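PDB 3QAT: malonyl CoA-acyl carrier protein transacylase from Bartonella henselae, which probably transfers the malonyl group of malonyl-CoA to the acyl carrier protein, supplying malonyl units for fatty acid biosynthesis. Local coordinates for residues V76-V79 against M80-L83; E308-A311 against A312-V315. All coordinates share one frame; numbering follows the deposited sequence.

Contact 1 (V76-V79 against M80-L83)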
# COMPACT_ATOMS: atom_id res chain seq x y z
N VAL A 76 6.08 -5.23 -13.24
CA VAL A 76 4.94 -6.02 -13.74
C VAL A 76 4.09 -5.21 -14.74
O VAL A 76 3.77 -5.72 -15.84
CB VAL A 76 4.07 -6.56 -12.61
CG1 VAL A 76 2.78 -7.22 -13.17
CG2 VAL A 76 4.87 -7.56 -11.78
N ILE A 77 3.76 -3.96 -14.40
CA ILE A 77 2.96 -3.12 -15.30
C ILE A 77 3.65 -2.96 -16.66
O ILE A 77 3.01 -3.08 -17.72
CB ILE A 77 2.63 -1.72 -14.69
CG1 ILE A 77 1.69 -1.84 -13.46
CG2 ILE A 77 2.04 -0.75 -15.78
CD1 ILE A 77 0.22 -2.32 -13.78
N ARG A 78 4.95 -2.66 -16.62
CA ARG A 78 5.65 -2.41 -17.89
C ARG A 78 5.74 -3.65 -18.76
O ARG A 78 5.61 -3.54 -19.99
CB ARG A 78 7.05 -1.83 -17.66
CG ARG A 78 7.00 -0.48 -17.03
CD ARG A 78 6.83 0.58 -18.07
NE ARG A 78 6.90 1.91 -17.45
CZ ARG A 78 8.04 2.57 -17.21
NH1 ARG A 78 9.22 2.05 -17.49
NH2 ARG A 78 7.98 3.77 -16.67
N VAL A 79 5.97 -4.81 -18.14
CA VAL A 79 5.92 -6.07 -18.90
C VAL A 79 4.53 -6.30 -19.52
O VAL A 79 4.43 -6.60 -20.71
CB VAL A 79 6.35 -7.29 -18.03
CG1 VAL A 79 6.13 -8.63 -18.80
CG2 VAL A 79 7.81 -7.17 -17.62
N MET A 80 3.46 -6.12 -18.73
CA MET A 80 2.10 -6.24 -19.26
C MET A 80 1.85 -5.29 -20.43
O MET A 80 1.27 -5.68 -21.46
CB MET A 80 1.05 -6.00 -18.17
CG MET A 80 1.09 -7.06 -17.07
SD MET A 80 -0.20 -6.77 -15.82
CE MET A 80 -1.68 -7.41 -16.60
N GLU A 81 2.27 -4.03 -20.28
CA GLU A 81 2.12 -3.07 -21.37
C GLU A 81 2.88 -3.47 -22.63
O GLU A 81 2.35 -3.33 -23.73
CB GLU A 81 2.49 -1.66 -20.90
CG GLU A 81 1.50 -1.15 -19.86
CD GLU A 81 1.91 0.18 -19.29
OE1 GLU A 81 3.14 0.46 -19.18
OE2 GLU A 81 0.99 0.94 -18.92
N GLN A 82 4.10 -4.01 -22.49
CA GLN A 82 4.84 -4.44 -23.70
C GLN A 82 4.10 -5.57 -24.41
O GLN A 82 4.12 -5.68 -25.65
CB GLN A 82 6.28 -4.88 -23.38
CG GLN A 82 7.04 -5.25 -24.65
CD GLN A 82 8.56 -5.19 -24.55
OE1 GLN A 82 9.13 -4.74 -23.55
NE2 GLN A 82 9.23 -5.64 -25.62
N LEU A 83 3.43 -6.40 -23.61
CA LEU A 83 2.65 -7.53 -24.12
C LEU A 83 1.23 -7.16 -24.57
O LEU A 83 0.43 -8.05 -24.88
CB LEU A 83 2.65 -8.69 -23.12
CG LEU A 83 4.04 -9.29 -22.87
CD1 LEU A 83 4.00 -10.33 -21.74
CD2 LEU A 83 4.67 -9.87 -24.14
O HOH W 1 4.01 2.52 -17.62
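Met80 N donates to Val76 O at 2.9 Å, the first of four successive i to i+4 backbone bonds that join residues 76-79 to 80-83 as the closing turns of helix 62-82. The N-H...O angle falls steadily along the series, from 172° at Met80 to 149° at Leu83, whose N reaches Val79 O at 3.1 Å. Leu83 is also the first residue to leave helical backbone angles, so the bonding becomes less straight where the helix ends.

On a partly exposed side, bordered by helix 30-43, where Arg78 packs on Ala31 and Val35, Arg78 and Glu81 meet through water. Arg78 NE and Glu81 OE1 stand 4.4 Å apart, beyond a direct salt bridge, although the guanidinium and carboxylate planes are nearly coplanar. A water at the guanidinium edge, in its plane, accepts from Arg78 NE at 3.0 Å and donates to Glu81 OE1 at 2.7 Å. The bend of Arg78 at chi2 (-85°) turns its chain so that NE faces this water. The Glu81 carboxylate also rests on a methyl group, with Ile77 CG2 3.6 Å from Glu81 CD.

Val76 CG1 lies 4.0 Å from Met80 SD, and Val79 CG1 is likewise 4.0 Å from Leu83 CD1; in each pair the two side chains, one turn apart, lie side by side and point the same way. Beyond these residues, Ile77 and Met80 reach Phe9 of strand 6-11, Val79 meets Ala32 of helix 30-43, and Val79 and Met80 both touch Ile309 of helix 306-316. The arrangement is that of an amphipathic alpha-helix C-terminus, here packed against the parallel sheet of the acyl transferase fold, with a water-bridged i to i+3 Arg-Glu pair on its partly exposed side.

Contact 2 (E308-A311 against A312-V315)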
# COMPACT_ATOMS: atom_id res chain seq x y z
N GLU A 308 1.67 -15.68 -14.39
CA GLU A 308 0.54 -14.90 -13.91
C GLU A 308 0.26 -13.70 -14.79
O GLU A 308 -0.89 -13.31 -14.96
CB GLU A 308 0.79 -14.43 -12.46
CG GLU A 308 0.67 -15.58 -11.47
CD GLU A 308 1.04 -15.18 -10.05
OE1 GLU A 308 1.81 -14.20 -9.90
OE2 GLU A 308 0.55 -15.84 -9.10
N ILE A 309 1.31 -13.09 -15.34
CA ILE A 309 1.12 -12.02 -16.32
C ILE A 309 0.34 -12.54 -17.55
O ILE A 309 -0.65 -11.93 -17.97
CB ILE A 309 2.47 -11.37 -16.74
CG1 ILE A 309 2.99 -10.49 -15.59
CG2 ILE A 309 2.32 -10.58 -18.04
CD1 ILE A 309 4.49 -10.22 -15.68
N GLU A 310 0.76 -13.67 -18.08
CA GLU A 310 0.05 -14.28 -19.22
C GLU A 310 -1.43 -14.54 -18.90
O GLU A 310 -2.30 -14.20 -19.70
CB GLU A 310 0.76 -15.56 -19.72
CG GLU A 310 2.15 -15.34 -20.33
CD GLU A 310 2.14 -14.50 -21.61
OE1 GLU A 310 1.09 -14.37 -22.26
OE2 GLU A 310 3.22 -13.97 -21.97
N ALA A 311 -1.70 -15.09 -17.71
CA ALA A 311 -3.07 -15.40 -17.28
C ALA A 311 -3.91 -14.13 -17.15
O ALA A 311 -5.06 -14.09 -17.59
CB ALA A 311 -3.06 -16.19 -15.97
N ALA A 312 -3.32 -13.07 -16.57
CA ALA A 312 -4.03 -11.81 -16.39
C ALA A 312 -4.38 -11.20 -17.76
O ALA A 312 -5.50 -10.69 -17.95
CB ALA A 312 -3.19 -10.83 -15.54
N LEU A 313 -3.45 -11.27 -18.71
CA LEU A 313 -3.71 -10.72 -20.04
C LEU A 313 -4.87 -11.45 -20.74
O LEU A 313 -5.68 -10.82 -21.42
CB LEU A 313 -2.44 -10.77 -20.89
CG LEU A 313 -1.32 -9.85 -20.42
CD1 LEU A 313 -0.01 -10.19 -21.09
CD2 LEU A 313 -1.68 -8.36 -20.63
N ARG A 314 -4.96 -12.76 -20.53
CA ARG A 314 -6.08 -13.55 -21.06
C ARG A 314 -7.43 -13.17 -20.41
O ARG A 314 -8.44 -13.04 -21.10
CB ARG A 314 -5.79 -15.04 -20.86
CG ARG A 314 -4.56 -15.52 -21.64
CD ARG A 314 -4.43 -17.05 -21.70
NE ARG A 314 -4.77 -17.72 -20.44
CZ ARG A 314 -3.90 -18.15 -19.52
NH1 ARG A 314 -2.59 -18.02 -19.70
NH2 ARG A 314 -4.37 -18.74 -18.41
N VAL A 315 -7.43 -13.01 -19.09
CA VAL A 315 -8.65 -12.63 -18.37
C VAL A 315 -9.13 -11.24 -18.83
O VAL A 315 -10.34 -11.01 -18.97
CB VAL A 315 -8.41 -12.70 -16.83
CG1 VAL A 315 -9.55 -12.08 -16.04
CG2 VAL A 315 -8.17 -14.14 -16.39
O HOH W 2 -1.13 -16.97 -22.45
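Glu308 O accepts from Ala312 N at 2.9 Å, the first of four i to i+4 bonds joining 308-311 to 312-315 within the C-terminal alpha-helix 306-316, which packs beside the parallel sheet of the acyl transferase fold. Leu313 N to Ile309 O, Arg314 N to Glu310 O and Val315 N to Ala311 O follow at 3.0 to 3.1 Å, satisfying all four carbonyls of residues 308-311 within the helix.

The Glu308 carboxylate is held near the start of the helix, where OE2 is hydrogen-bonded to Thr302 OG1 and OE1 to Gly304 N, while Glu308 N is hydrogen-bonded to Thr305 OG1. Glu310 and Arg314, by contrast, are joined through a water by long bonds. The water accepts from Arg314 NH1 at 3.3 Å and donates weakly to Glu310 OE1 at 3.4 Å, while OE1 and NH1 themselves are 5.8 Å apart.

On the inward side Ile309 and Leu313 lie side by side, Ile309 CG2 meeting Leu313 CD1 at 3.9 Å. Ile309 packs on Val76 of helix 62-82, Leu313 on Leu83 and Leu85 after it. Ala312 packs on Phe279 and Val303 of the sheet.

A bend at chi3 (-40°) folds Arg314 back along its own helix. Its guanidinium thereby lies over the backbone of Ala311, whose CA sits 3.4 Å above the guanidinium plane, offset toward the rim.

Overall arrangement
The centres of contacts 1 and 2 lie about 11 Å apart, on helices 62-82 and 306-316, which pack on each other. Both are partly buried, with four of eight residues buried in contact 1 and three of eight in contact 2. Each has a water-bridged acid and arginine: partly exposed in 76-83, where the bonds are shorter, and fully exposed in 308-315, where one is weak. Between the contacts, Met80 CG lies 3.9 Å from Ile309 CG2, and Leu83 CB is 3.7 Å from Leu313 CD1. Contact 1 includes the end of its helix, whereas contact 2 stays helical throughout and has a carboxylate tied to the preceding strand and turn.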